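Local coordinates for protein tRNA-splicing endonuclease (Sulfolobus tokodaii, PDB 2CV8) that probably cleaves precursor tRNAs at both splice sites to release the intron, leaving 2',3'-cyclic phosphate and 5'-hydroxyl ends, at residues Y91-D96 with I170-F175; G111-V116 with L129-D134; L133-Q138 with I162-N167. All coordinates share one frame; numbering follows the deposited sequence.

Interaction 1: Y91-D96 with I170-F175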
ATOM      1  N   TYR B  91     -16.297   9.609   0.953  1.00 27.38           N
ATOM      2  CA  TYR B  91     -16.645  11.010   0.791  1.00 25.99           C
ATOM      3  C   TYR B  91     -15.483  11.887   1.265  1.00 25.00           C
ATOM      4  O   TYR B  91     -15.224  12.956   0.708  1.00 37.78           O
ATOM      5  CB  TYR B  91     -17.914  11.369   1.575  1.00 14.49           C
ATOM      6  CG  TYR B  91     -18.253  12.839   1.458  1.00 23.87           C
ATOM      7  CD1 TYR B  91     -18.818  13.357   0.287  1.00 22.09           C
ATOM      8  CD2 TYR B  91     -17.921  13.734   2.479  1.00 17.63           C
ATOM      9  CE1 TYR B  91     -19.039  14.732   0.136  1.00 23.60           C
ATOM     10  CE2 TYR B  91     -18.130  15.102   2.334  1.00 26.42           C
ATOM     11  CZ  TYR B  91     -18.691  15.595   1.162  1.00 33.83           C
ATOM     12  OH  TYR B  91     -18.895  16.950   1.025  1.00 24.62           O
ATOM     13  N   SER B  92     -14.783  11.435   2.294  1.00 21.11           N
ATOM     14  CA  SER B  92     -13.655  12.196   2.814  1.00 20.25           C
ATOM     15  C   SER B  92     -12.583  12.390   1.755  1.00 18.81           C
ATOM     16  O   SER B  92     -12.067  13.499   1.598  1.00 14.96           O
ATOM     17  CB  SER B  92     -13.058  11.508   4.047  1.00 18.15           C
ATOM     18  OG  SER B  92     -13.966  11.570   5.137  1.00 30.39           O
ATOM     19  N   VAL B  93     -12.253  11.326   1.023  1.00 21.70           N
ATOM     20  CA  VAL B  93     -11.243  11.448  -0.024  1.00 29.38           C
ATOM     21  C   VAL B  93     -11.835  12.191  -1.227  1.00 27.74           C
ATOM     22  O   VAL B  93     -11.171  13.045  -1.823  1.00 28.78           O
ATOM     23  CB  VAL B  93     -10.705  10.068  -0.514  1.00 26.39           C
ATOM     24  CG1 VAL B  93      -9.589  10.280  -1.540  1.00 23.39           C
ATOM     25  CG2 VAL B  93     -10.165   9.256   0.645  1.00 16.09           C
ATOM     26  N   TYR B  94     -13.077  11.876  -1.587  1.00 15.44           N
ATOM     27  CA  TYR B  94     -13.691  12.554  -2.720  1.00 16.44           C
ATOM     28  C   TYR B  94     -13.614  14.054  -2.523  1.00 19.33           C
ATOM     29  O   TYR B  94     -13.079  14.784  -3.367  1.00 18.96           O
ATOM     30  CB  TYR B  94     -15.163  12.187  -2.878  1.00  6.21           C
ATOM     31  CG  TYR B  94     -15.778  12.846  -4.095  1.00  2.42           C
ATOM     32  CD1 TYR B  94     -15.674  12.268  -5.350  1.00  2.42           C
ATOM     33  CD2 TYR B  94     -16.402  14.075  -3.993  1.00 17.37           C
ATOM     34  CE1 TYR B  94     -16.177  12.898  -6.476  1.00  2.42           C
ATOM     35  CE2 TYR B  94     -16.904  14.725  -5.113  1.00 17.94           C
ATOM     36  CZ  TYR B  94     -16.785  14.133  -6.353  1.00 12.19           C
ATOM     37  OH  TYR B  94     -17.234  14.803  -7.462  1.00 17.70           O
ATOM     38  N   GLU B  95     -14.165  14.498  -1.397  1.00 17.90           N
ATOM     39  CA  GLU B  95     -14.209  15.907  -1.037  1.00 23.40           C
ATOM     40  C   GLU B  95     -12.829  16.556  -0.989  1.00 26.45           C
ATOM     41  O   GLU B  95     -12.599  17.583  -1.626  1.00 29.51           O
ATOM     42  CB  GLU B  95     -14.887  16.060   0.319  1.00 13.94           C
ATOM     43  CG  GLU B  95     -15.020  17.483   0.779  1.00 23.52           C
ATOM     44  CD  GLU B  95     -15.518  17.560   2.199  1.00 29.46           C
ATOM     45  OE1 GLU B  95     -14.796  17.062   3.096  1.00 37.23           O
ATOM     46  OE2 GLU B  95     -16.624  18.107   2.414  1.00 21.16           O
ATOM     47  N   ASP B  96     -11.922  15.953  -0.223  1.00 29.63           N
ATOM     48  CA  ASP B  96     -10.571  16.470  -0.071  1.00 20.54           C
ATOM     49  C   ASP B  96      -9.902  16.645  -1.421  1.00 24.09           C
ATOM     50  O   ASP B  96      -9.312  17.686  -1.705  1.00 27.11           O
ATOM     51  CB  ASP B  96      -9.754  15.517   0.801  1.00 21.54           C
ATOM     52  CG  ASP B  96      -8.333  16.022   1.080  1.00 33.91           C
ATOM     53  OD1 ASP B  96      -7.379  15.538   0.428  1.00 18.55           O
ATOM     54  OD2 ASP B  96      -8.170  16.895   1.962  1.00 30.04           O
ATOM     55  N   ILE B 170      -6.112  13.664   6.141  1.00 43.07           N
ATOM     56  CA  ILE B 170      -5.859  12.580   5.198  1.00 39.39           C
ATOM     57  C   ILE B 170      -4.387  12.349   4.876  1.00 44.40           C
ATOM     58  O   ILE B 170      -3.649  13.285   4.588  1.00 51.14           O
ATOM     59  CB  ILE B 170      -6.599  12.840   3.866  1.00 31.33           C
ATOM     60  CG1 ILE B 170      -8.083  13.106   4.145  1.00  8.58           C
ATOM     61  CG2 ILE B 170      -6.407  11.647   2.915  1.00 18.99           C
ATOM     62  CD1 ILE B 170      -8.864  13.420   2.931  1.00 32.99           C
ATOM     63  N   ARG B 171      -3.968  11.089   4.920  1.00 49.47           N
ATOM     64  CA  ARG B 171      -2.590  10.731   4.613  1.00 40.27           C
ATOM     65  C   ARG B 171      -2.610   9.923   3.326  1.00 39.90           C
ATOM     66  O   ARG B 171      -3.284   8.893   3.229  1.00 45.25           O
ATOM     67  CB  ARG B 171      -1.976   9.896   5.745  1.00 73.52           C
ATOM     68  CG  ARG B 171      -1.593  10.678   6.998  1.00 87.50           C
ATOM     69  CD  ARG B 171      -1.150   9.729   8.108  1.00 94.87           C
ATOM     70  NE  ARG B 171      -0.677  10.422   9.305  1.00111.47           N
ATOM     71  CZ  ARG B 171       0.473  11.085   9.391  1.00124.46           C
ATOM     72  NH1 ARG B 171       1.289  11.154   8.346  1.00128.31           N
ATOM     73  NH2 ARG B 171       0.814  11.676  10.529  1.00127.38           N
ATOM     74  N   TYR B 172      -1.892  10.404   2.324  1.00 36.07           N
ATOM     75  CA  TYR B 172      -1.834   9.700   1.054  1.00 39.60           C
ATOM     76  C   TYR B 172      -0.545   8.908   0.947  1.00 39.31           C
ATOM     77  O   TYR B 172       0.529   9.448   1.169  1.00 41.75           O
ATOM     78  CB  TYR B 172      -1.940  10.685  -0.110  1.00 26.82           C
ATOM     79  CG  TYR B 172      -3.328  11.260  -0.270  1.00 29.78           C
ATOM     80  CD1 TYR B 172      -3.622  12.555   0.154  1.00 21.99           C
ATOM     81  CD2 TYR B 172      -4.359  10.502  -0.821  1.00 29.87           C
ATOM     82  CE1 TYR B 172      -4.907  13.077   0.030  1.00 23.91           C
ATOM     83  CE2 TYR B 172      -5.646  11.010  -0.938  1.00 24.95           C
ATOM     84  CZ  TYR B 172      -5.916  12.296  -0.510  1.00 30.21           C
ATOM     85  OH  TYR B 172      -7.200  12.791  -0.582  1.00 18.85           O
ATOM     86  N   ILE B 173      -0.656   7.621   0.639  1.00 32.48           N
ATOM     87  CA  ILE B 173       0.522   6.788   0.510  1.00 36.63           C
ATOM     88  C   ILE B 173       0.376   5.996  -0.773  1.00 41.57           C
ATOM     89  O   ILE B 173      -0.609   5.289  -0.983  1.00 51.93           O
ATOM     90  CB  ILE B 173       0.716   5.841   1.746  1.00 40.92           C
ATOM     91  CG1 ILE B 173      -0.032   4.522   1.557  1.00 56.62           C
ATOM     92  CG2 ILE B 173       0.194   6.522   3.015  1.00 25.34           C
ATOM     93  CD1 ILE B 173       0.383   3.443   2.553  1.00 70.72           C
HETATM   94  N   MSE B 174       1.357   6.149  -1.646  1.00 39.13           N
HETATM   95  CA  MSE B 174       1.352   5.467  -2.926  1.00 48.88           C
HETATM   96  C   MSE B 174       2.295   4.288  -2.901  1.00 52.44           C
HETATM   97  O   MSE B 174       3.310   4.338  -2.216  1.00 54.35           O
HETATM   98  CB  MSE B 174       1.814   6.427  -4.012  1.00 67.48           C
HETATM   99  CG  MSE B 174       2.248   5.757  -5.301  1.00 81.93           C
HETATM  100 SE   MSE B 174       3.822   6.623  -6.005  1.00 98.60          SE
HETATM  101  CE  MSE B 174       5.156   5.550  -5.136  1.00 66.32           C
ATOM    102  N   PHE B 175       1.963   3.228  -3.637  1.00 53.61           N
ATOM    103  CA  PHE B 175       2.858   2.081  -3.705  1.00 57.71           C
ATOM    104  C   PHE B 175       2.882   1.432  -5.068  1.00 47.75           C
ATOM    105  O   PHE B 175       1.879   1.411  -5.773  1.00 44.60           O
ATOM    106  CB  PHE B 175       2.548   1.032  -2.626  1.00107.78           C
ATOM    107  CG  PHE B 175       1.109   0.650  -2.525  1.00110.98           C
ATOM    108  CD1 PHE B 175       0.369   0.346  -3.655  1.00105.09           C
ATOM    109  CD2 PHE B 175       0.507   0.547  -1.276  1.00119.23           C
ATOM    110  CE1 PHE B 175      -0.944  -0.056  -3.548  1.00122.61           C
ATOM    111  CE2 PHE B 175      -0.808   0.145  -1.159  1.00133.06           C
ATOM    112  CZ  PHE B 175      -1.538  -0.158  -2.299  1.00133.90           C
TER

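Interaction 2: G111-V116 with L129-D134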
ATOM      1  N   GLY B 111     -10.433  -0.884 -11.009  1.00 21.03           N
ATOM      2  CA  GLY B 111     -10.267  -1.613  -9.763  1.00 21.42           C
ATOM      3  C   GLY B 111      -9.766  -0.734  -8.631  1.00 20.06           C
ATOM      4  O   GLY B 111      -8.841  -1.092  -7.902  1.00 30.92           O
ATOM      5  N   ALA B 112     -10.383   0.431  -8.495  1.00 28.57           N
ATOM      6  CA  ALA B 112     -10.036   1.384  -7.456  1.00 34.73           C
ATOM      7  C   ALA B 112     -11.282   2.209  -7.174  1.00 40.01           C
ATOM      8  O   ALA B 112     -12.283   2.087  -7.882  1.00 50.68           O
ATOM      9  CB  ALA B 112      -8.909   2.284  -7.926  1.00 20.63           C
ATOM     10  N   ASP B 113     -11.230   3.046  -6.144  1.00 37.42           N
ATOM     11  CA  ASP B 113     -12.375   3.874  -5.801  1.00 31.05           C
ATOM     12  C   ASP B 113     -12.497   5.067  -6.730  1.00 35.49           C
ATOM     13  O   ASP B 113     -13.571   5.342  -7.258  1.00 47.25           O
ATOM     14  CB  ASP B 113     -12.272   4.361  -4.358  1.00 23.84           C
ATOM     15  CG  ASP B 113     -12.371   3.233  -3.358  1.00 35.14           C
ATOM     16  OD1 ASP B 113     -13.323   2.421  -3.477  1.00 28.49           O
ATOM     17  OD2 ASP B 113     -11.503   3.163  -2.453  1.00 34.61           O
ATOM     18  N   PHE B 114     -11.395   5.768  -6.946  1.00 38.13           N
ATOM     19  CA  PHE B 114     -11.439   6.944  -7.797  1.00 31.30           C
ATOM     20  C   PHE B 114     -10.391   6.999  -8.892  1.00 27.86           C
ATOM     21  O   PHE B 114      -9.345   6.352  -8.812  1.00 39.16           O
ATOM     22  CB  PHE B 114     -11.297   8.202  -6.939  1.00 15.39           C
ATOM     23  CG  PHE B 114     -12.254   8.265  -5.791  1.00  8.57           C
ATOM     24  CD1 PHE B 114     -11.780   8.278  -4.477  1.00  7.25           C
ATOM     25  CD2 PHE B 114     -13.634   8.323  -6.017  1.00  2.42           C
ATOM     26  CE1 PHE B 114     -12.669   8.351  -3.392  1.00  2.42           C
ATOM     27  CE2 PHE B 114     -14.533   8.397  -4.946  1.00  4.39           C
ATOM     28  CZ  PHE B 114     -14.051   8.409  -3.634  1.00  4.35           C
ATOM     29  N   ALA B 115     -10.702   7.786  -9.920  1.00 23.76           N
ATOM     30  CA  ALA B 115      -9.804   8.037 -11.041  1.00 18.28           C
ATOM     31  C   ALA B 115      -9.628   9.556 -10.985  1.00 20.14           C
ATOM     32  O   ALA B 115     -10.464  10.308 -11.474  1.00 22.19           O
ATOM     33  CB  ALA B 115     -10.438   7.628 -12.336  1.00  2.42           C
ATOM     34  N   VAL B 116      -8.546   9.999 -10.357  1.00 22.19           N
ATOM     35  CA  VAL B 116      -8.282  11.416 -10.198  1.00 27.50           C
ATOM     36  C   VAL B 116      -7.512  12.013 -11.373  1.00 33.04           C
ATOM     37  O   VAL B 116      -6.518  11.445 -11.830  1.00 37.09           O
ATOM     38  CB  VAL B 116      -7.509  11.663  -8.895  1.00 15.15           C
ATOM     39  CG1 VAL B 116      -7.437  13.131  -8.601  1.00 21.55           C
ATOM     40  CG2 VAL B 116      -8.189  10.931  -7.752  1.00 20.55           C
ATOM     41  N   LEU B 129      -5.036   6.686  -9.813  1.00 39.53           N
ATOM     42  CA  LEU B 129      -6.020   5.811  -9.198  1.00 37.47           C
ATOM     43  C   LEU B 129      -5.876   5.862  -7.689  1.00 30.59           C
ATOM     44  O   LEU B 129      -4.786   5.677  -7.150  1.00 39.94           O
ATOM     45  CB  LEU B 129      -5.826   4.383  -9.695  1.00 23.03           C
ATOM     46  CG  LEU B 129      -6.644   3.956 -10.913  1.00 30.76           C
ATOM     47  CD1 LEU B 129      -6.906   5.127 -11.841  1.00 35.05           C
ATOM     48  CD2 LEU B 129      -5.894   2.851 -11.622  1.00 33.02           C
ATOM     49  N   VAL B 130      -6.982   6.116  -7.005  1.00  8.01           N
ATOM     50  CA  VAL B 130      -6.949   6.205  -5.557  1.00  2.73           C
ATOM     51  C   VAL B 130      -7.905   5.223  -4.910  1.00 12.98           C
ATOM     52  O   VAL B 130      -9.010   4.985  -5.399  1.00 24.77           O
ATOM     53  CB  VAL B 130      -7.323   7.647  -5.050  1.00 21.22           C
ATOM     54  CG1 VAL B 130      -7.164   7.730  -3.540  1.00 17.27           C
ATOM     55  CG2 VAL B 130      -6.450   8.703  -5.716  1.00  9.73           C
ATOM     56  N   ILE B 131      -7.464   4.656  -3.798  1.00 28.77           N
ATOM     57  CA  ILE B 131      -8.278   3.731  -3.032  1.00 27.81           C
ATOM     58  C   ILE B 131      -8.358   4.298  -1.631  1.00 28.69           C
ATOM     59  O   ILE B 131      -7.339   4.415  -0.949  1.00 22.29           O
ATOM     60  CB  ILE B 131      -7.646   2.336  -2.995  1.00 23.30           C
ATOM     61  CG1 ILE B 131      -7.945   1.609  -4.316  1.00 19.16           C
ATOM     62  CG2 ILE B 131      -8.147   1.575  -1.782  1.00  2.63           C
ATOM     63  CD1 ILE B 131      -7.222   0.315  -4.485  1.00 13.80           C
ATOM     64  N   ALA B 132      -9.567   4.671  -1.218  1.00 30.12           N
ATOM     65  CA  ALA B 132      -9.779   5.242   0.106  1.00 33.07           C
ATOM     66  C   ALA B 132      -9.732   4.170   1.192  1.00 38.11           C
ATOM     67  O   ALA B 132     -10.242   3.060   1.016  1.00 29.19           O
ATOM     68  CB  ALA B 132     -11.110   5.973   0.149  1.00 21.42           C
ATOM     69  N   LEU B 133      -9.120   4.515   2.320  1.00 40.55           N
ATOM     70  CA  LEU B 133      -8.995   3.584   3.421  1.00 32.31           C
ATOM     71  C   LEU B 133      -9.165   4.237   4.781  1.00 39.34           C
ATOM     72  O   LEU B 133      -8.896   5.424   4.965  1.00 39.20           O
ATOM     73  CB  LEU B 133      -7.633   2.894   3.354  1.00 10.51           C
ATOM     74  CG  LEU B 133      -7.670   1.372   3.324  1.00 22.19           C
ATOM     75  CD1 LEU B 133      -8.655   0.873   2.256  1.00 31.67           C
ATOM     76  CD2 LEU B 133      -6.277   0.860   3.065  1.00 20.82           C
ATOM     77  N   ASP B 134      -9.628   3.430   5.727  1.00 48.15           N
ATOM     78  CA  ASP B 134      -9.837   3.851   7.099  1.00 41.34           C
ATOM     79  C   ASP B 134      -8.503   3.512   7.764  1.00 45.09           C
ATOM     80  O   ASP B 134      -8.073   2.362   7.776  1.00 43.03           O
ATOM     81  CB  ASP B 134     -11.025   3.065   7.658  1.00 36.69           C
ATOM     82  CG  ASP B 134     -11.137   3.133   9.164  1.00 45.92           C
ATOM     83  OD1 ASP B 134     -10.589   4.066   9.798  1.00 42.05           O
ATOM     84  OD2 ASP B 134     -11.804   2.232   9.714  1.00 61.58           O
TER

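Interaction 3: L133-Q138 with I162-N167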
ATOM      1  N   LEU B 133      -9.120   4.515   2.320  1.00 40.55           N
ATOM      2  CA  LEU B 133      -8.995   3.584   3.421  1.00 32.31           C
ATOM      3  C   LEU B 133      -9.165   4.237   4.781  1.00 39.34           C
ATOM      4  O   LEU B 133      -8.896   5.424   4.965  1.00 39.20           O
ATOM      5  CB  LEU B 133      -7.633   2.894   3.354  1.00 10.51           C
ATOM      6  CG  LEU B 133      -7.670   1.372   3.324  1.00 22.19           C
ATOM      7  CD1 LEU B 133      -8.655   0.873   2.256  1.00 31.67           C
ATOM      8  CD2 LEU B 133      -6.277   0.860   3.065  1.00 20.82           C
ATOM      9  N   ASP B 134      -9.628   3.430   5.727  1.00 48.15           N
ATOM     10  CA  ASP B 134      -9.837   3.851   7.099  1.00 41.34           C
ATOM     11  C   ASP B 134      -8.503   3.512   7.764  1.00 45.09           C
ATOM     12  O   ASP B 134      -8.073   2.362   7.776  1.00 43.03           O
ATOM     13  CB  ASP B 134     -11.025   3.065   7.658  1.00 36.69           C
ATOM     14  CG  ASP B 134     -11.137   3.133   9.164  1.00 45.92           C
ATOM     15  OD1 ASP B 134     -10.589   4.066   9.798  1.00 42.05           O
ATOM     16  OD2 ASP B 134     -11.804   2.232   9.714  1.00 61.58           O
ATOM     17  N   GLU B 135      -7.798   4.547   8.217  1.00 39.23           N
ATOM     18  CA  GLU B 135      -6.480   4.372   8.817  1.00 43.68           C
ATOM     19  C   GLU B 135      -6.360   3.164   9.732  1.00 52.87           C
ATOM     20  O   GLU B 135      -5.315   2.508   9.775  1.00 54.91           O
ATOM     21  CB  GLU B 135      -6.068   5.633   9.581  1.00 35.53           C
ATOM     22  CG  GLU B 135      -6.960   5.975  10.768  1.00 60.13           C
ATOM     23  CD  GLU B 135      -6.547   7.265  11.469  1.00 65.34           C
ATOM     24  OE1 GLU B 135      -7.260   7.683  12.408  1.00 69.02           O
ATOM     25  OE2 GLU B 135      -5.514   7.857  11.082  1.00 67.77           O
ATOM     26  N   ASN B 136      -7.434   2.849  10.445  1.00 37.47           N
ATOM     27  CA  ASN B 136      -7.407   1.739  11.384  1.00 33.87           C
ATOM     28  C   ASN B 136      -7.729   0.379  10.792  1.00 26.82           C
ATOM     29  O   ASN B 136      -7.210  -0.638  11.257  1.00 34.32           O
ATOM     30  CB  ASN B 136      -8.346   2.060  12.536  1.00 52.33           C
ATOM     31  CG  ASN B 136      -8.185   3.484  13.009  1.00 58.42           C
ATOM     32  OD1 ASN B 136      -7.093   3.886  13.431  1.00 38.31           O
ATOM     33  ND2 ASN B 136      -9.262   4.269  12.918  1.00 55.47           N
ATOM     34  N   SER B 137      -8.554   0.347   9.755  1.00 32.13           N
ATOM     35  CA  SER B 137      -8.926  -0.924   9.141  1.00 42.94           C
ATOM     36  C   SER B 137      -7.718  -1.813   8.802  1.00 43.45           C
ATOM     37  O   SER B 137      -6.804  -1.403   8.084  1.00 50.37           O
ATOM     38  CB  SER B 137      -9.760  -0.673   7.889  1.00 43.85           C
ATOM     39  OG  SER B 137     -10.569  -1.799   7.607  1.00 74.32           O
ATOM     40  N   GLN B 138      -7.729  -3.031   9.339  1.00 54.00           N
ATOM     41  CA  GLN B 138      -6.661  -4.002   9.125  1.00 52.36           C
ATOM     42  C   GLN B 138      -6.703  -4.577   7.713  1.00 53.63           C
ATOM     43  O   GLN B 138      -7.694  -5.174   7.301  1.00 55.85           O
ATOM     44  CB  GLN B 138      -6.774  -5.149  10.144  1.00 38.60           C
ATOM     45  CG  GLN B 138      -6.454  -4.775  11.597  1.00 49.79           C
ATOM     46  CD  GLN B 138      -4.977  -4.920  11.956  1.00 60.46           C
ATOM     47  OE1 GLN B 138      -4.397  -6.001  11.831  1.00 67.28           O
ATOM     48  NE2 GLN B 138      -4.368  -3.833  12.418  1.00 60.15           N
ATOM     49  N   ILE B 162      -5.754   7.338   3.093  1.00 24.77           N
ATOM     50  CA  ILE B 162      -6.068   6.993   4.474  1.00 30.85           C
ATOM     51  C   ILE B 162      -6.670   8.158   5.254  1.00 34.93           C
ATOM     52  O   ILE B 162      -6.010   9.166   5.511  1.00 39.30           O
ATOM     53  CB  ILE B 162      -4.822   6.448   5.168  1.00 36.55           C
ATOM     54  CG1 ILE B 162      -4.371   5.179   4.434  1.00 38.04           C
ATOM     55  CG2 ILE B 162      -5.119   6.159   6.622  1.00 46.95           C
ATOM     56  CD1 ILE B 162      -3.206   4.455   5.067  1.00 53.62           C
ATOM     57  N   VAL B 163      -7.934   7.981   5.637  1.00 33.44           N
ATOM     58  CA  VAL B 163      -8.710   8.991   6.333  1.00 37.84           C
ATOM     59  C   VAL B 163      -8.906   8.763   7.821  1.00 45.19           C
ATOM     60  O   VAL B 163      -9.158   7.645   8.262  1.00 46.66           O
ATOM     61  CB  VAL B 163     -10.123   9.105   5.693  1.00 46.14           C
ATOM     62  CG1 VAL B 163     -10.936  10.195   6.372  1.00 53.46           C
ATOM     63  CG2 VAL B 163      -9.996   9.390   4.209  1.00 58.47           C
ATOM     64  N   ASN B 164      -8.787   9.841   8.590  1.00 50.47           N
ATOM     65  CA  ASN B 164      -9.033   9.797  10.024  1.00 50.22           C
ATOM     66  C   ASN B 164     -10.436  10.396  10.173  1.00 45.56           C
ATOM     67  O   ASN B 164     -10.637  11.591   9.945  1.00 40.42           O
ATOM     68  CB  ASN B 164      -8.025  10.663  10.777  1.00 70.04           C
ATOM     69  CG  ASN B 164      -8.385  10.838  12.243  1.00 69.51           C
ATOM     70  OD1 ASN B 164      -7.746  11.603  12.957  1.00 77.35           O
ATOM     71  ND2 ASN B 164      -9.411  10.127  12.697  1.00 72.62           N
ATOM     72  N   LEU B 165     -11.411   9.581  10.547  1.00 31.39           N
ATOM     73  CA  LEU B 165     -12.762  10.095  10.674  1.00 47.25           C
ATOM     74  C   LEU B 165     -12.934  11.092  11.808  1.00 59.69           C
ATOM     75  O   LEU B 165     -13.943  11.801  11.866  1.00 70.16           O
ATOM     76  CB  LEU B 165     -13.771   8.952  10.827  1.00 58.72           C
ATOM     77  CG  LEU B 165     -14.037   8.116   9.570  1.00 68.82           C
ATOM     78  CD1 LEU B 165     -14.271   9.036   8.359  1.00 53.24           C
ATOM     79  CD2 LEU B 165     -12.855   7.203   9.314  1.00 64.65           C
ATOM     80  N   THR B 166     -11.953  11.161  12.703  1.00 64.48           N
ATOM     81  CA  THR B 166     -12.045  12.091  13.818  1.00 62.64           C
ATOM     82  C   THR B 166     -11.678  13.516  13.402  1.00 63.48           C
ATOM     83  O   THR B 166     -12.549  14.386  13.340  1.00 71.10           O
ATOM     84  CB  THR B 166     -11.156  11.642  14.993  1.00 63.55           C
ATOM     85  OG1 THR B 166     -11.571  10.345  15.441  1.00 51.53           O
ATOM     86  CG2 THR B 166     -11.285  12.620  16.152  1.00 70.58           C
ATOM     87  N   ASN B 167     -10.403  13.756  13.104  1.00 56.32           N
ATOM     88  CA  ASN B 167      -9.973  15.094  12.702  1.00 56.59           C
ATOM     89  C   ASN B 167     -10.210  15.402  11.223  1.00 57.68           C
ATOM     90  O   ASN B 167     -10.055  16.548  10.790  1.00 55.65           O
ATOM     91  CB  ASN B 167      -8.492  15.306  13.027  1.00 48.23           C
ATOM     92  CG  ASN B 167      -7.595  14.315  12.330  1.00 53.55           C
ATOM     93  OD1 ASN B 167      -7.825  13.970  11.179  1.00 49.24           O
ATOM     94  ND2 ASN B 167      -6.552  13.863  13.020  1.00 46.66           N
TER

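Interaction 1: Y91-D96 with I170-F175
Helix 87-99 lies across the mixed sheet of the catalytic C-terminal domain, an alpha-on-beta layer in which the helix segment 91-96 runs nearly at right angles (85°) to strand segment 170-175. The two elements are joined by a hydrogen bond between Y172 and D96 and by the packing of V93 on the same tyrosine. Y172 OH donates its hydrogen bond to D96 OD1 over 2.9 Å. The accepting oxygen sits at the edge of the phenol ring and in its plane, whereas the hydroxyl approaches from above the plane of the carboxylate; the two flat groups are turned by 32° against each other. D96 can reach this place because CB leaves the helix toward the strand and CG is anti to the backbone N (chi1 -177°), so that the carboxylate lies at the tyrosine's hydroxyl. On the strand, the Y172 ring carbon CG stands beside the backbone N, anti to the carbonyl carbon, and the length of the side chain carries the hydroxyl across to the helix.

V93 crosses the tyrosine obliquely, its CG1 3.6 Å from Y172 OH and also close to CE2, so methyl and carboxylate meet the same end of the ring. I170 lies beside the helix, its CD1 3.5 Å from S92 O.

Further out, K100 forms a salt bridge with D96 OD1; OD1 therefore has two partners, and the carboxylate is likely to stay ionised. S92 OG is hydrogen-bonded to R88 O, one turn back in the helix. From Y172 onward the strand pairs with one of the second subunit in an antiparallel ladder, and M180 of that subunit packs on Y172. Within the strand itself, I170 CG2 lies 3.5 Å above one face of the Y172 ring, offset toward the rim.

Interaction 2: G111-V116 with L129-D134
V130 O takes two backbone donors from the facing segment 111-116, and this double use defines a classic beta bulge: D113 and F114 both lie opposite V130. The bond from F114 N is nearly straight, 2.9 Å to V130 O and in the carbonyl plane, while the one from D113 N is bent (126°) and weak. In return V130 N donates to F114 O across 3.0 Å, completing the antiparallel hydrogen-bonded pair; the same F114 O also receives a CA-H...O contact from L129.

Past the bulge the side chain of D113 takes over from the backbone. With CG anti to the carbonyl carbon, OD2 accepts a hydrogen bond from A132 N, 2.7 Å away and somewhat bent (139°), through its anti lone pair. R86 forms a salt bridge with the same oxygen and is also bonded to A132 O.

Apolar contacts accompany these bonds: V116 CG2 meets V130 CG2 at 3.5 Å, and A112 CB rests 3.8 Å from I131 CG1. A115 and L129 adjoin the predicted active-site residues Y117 and K156, so the hairpin borders the probable catalytic centre. An amide and a guanidinium converging on OD2 imply that D113 is probably held as a carboxylate.

Interaction 3: L133-Q138 with I162-N167
E135 and N164 lie side by side and point the same way where two parallel strands run out into loops. The glutamate's CG occupies the crowded position between the backbone N and the carbonyl carbon (chi1 63°), and beyond it the chain is extended. It therefore runs alongside the other segment: CG passes 3.7 Å from V163 O, and CD lies 3.8 Å from N164 CB. The carboxylate and the amide are inclined by only 27°. An alanine here in place of the glutamate would remove CG and the carboxylate, and would probably leave N164 without the flank along which it lies.

D134 and L165 meet differently, crossing at about a right angle, with D134 OD1 3.9 Å from L165 CD2. D134 CG is anti to the backbone N, and OD1 also accepts a bond from N136 N in the geometry of an Asx turn, though the bond is weak. A weak bond from S137 N to D134 O closes the backbone turn around it.

Before the loops, L133 and I162 share one face of the sheet, CB of the former 4.1 Å from CG1 of the latter, while D134 and V163 turn to the other, where helix 87-99 lies. V163 N donates to L133 O at 2.8 Å, nearly along the C=O axis; the next rung, E135 N to V163 O, is stretched and weak, as the strands part. S141 of the second subunit bonds to D134 O, and S140 of that subunit to N136 O, bringing this end of the sheet to the dimer interface. Adjacent parallel strands with helix 141-151 in the connection between them form a beta-alpha-beta crossover, here in the PDDEXK-type catalytic domain.

Past the N-terminal domain, the chain lays down helix 87-99 and only much later, at strand 170-178, returns to it: interaction 1 thus closes the longest loop, and both other contacts fall within it. Interaction 2 closes the short hairpin between strands 114-117 and 128-134. Interaction 3 starts on the same strand, sharing L133 and D134, and closes the following loop, which carries helix 141-151 and returns in strand 157-163. The two loops thus follow one another along the chain. V93 of the helix joins all three, packing on A132, F114 and V163, while R171 N probably bonds to I162 O, linking the last two strands of the common sheet.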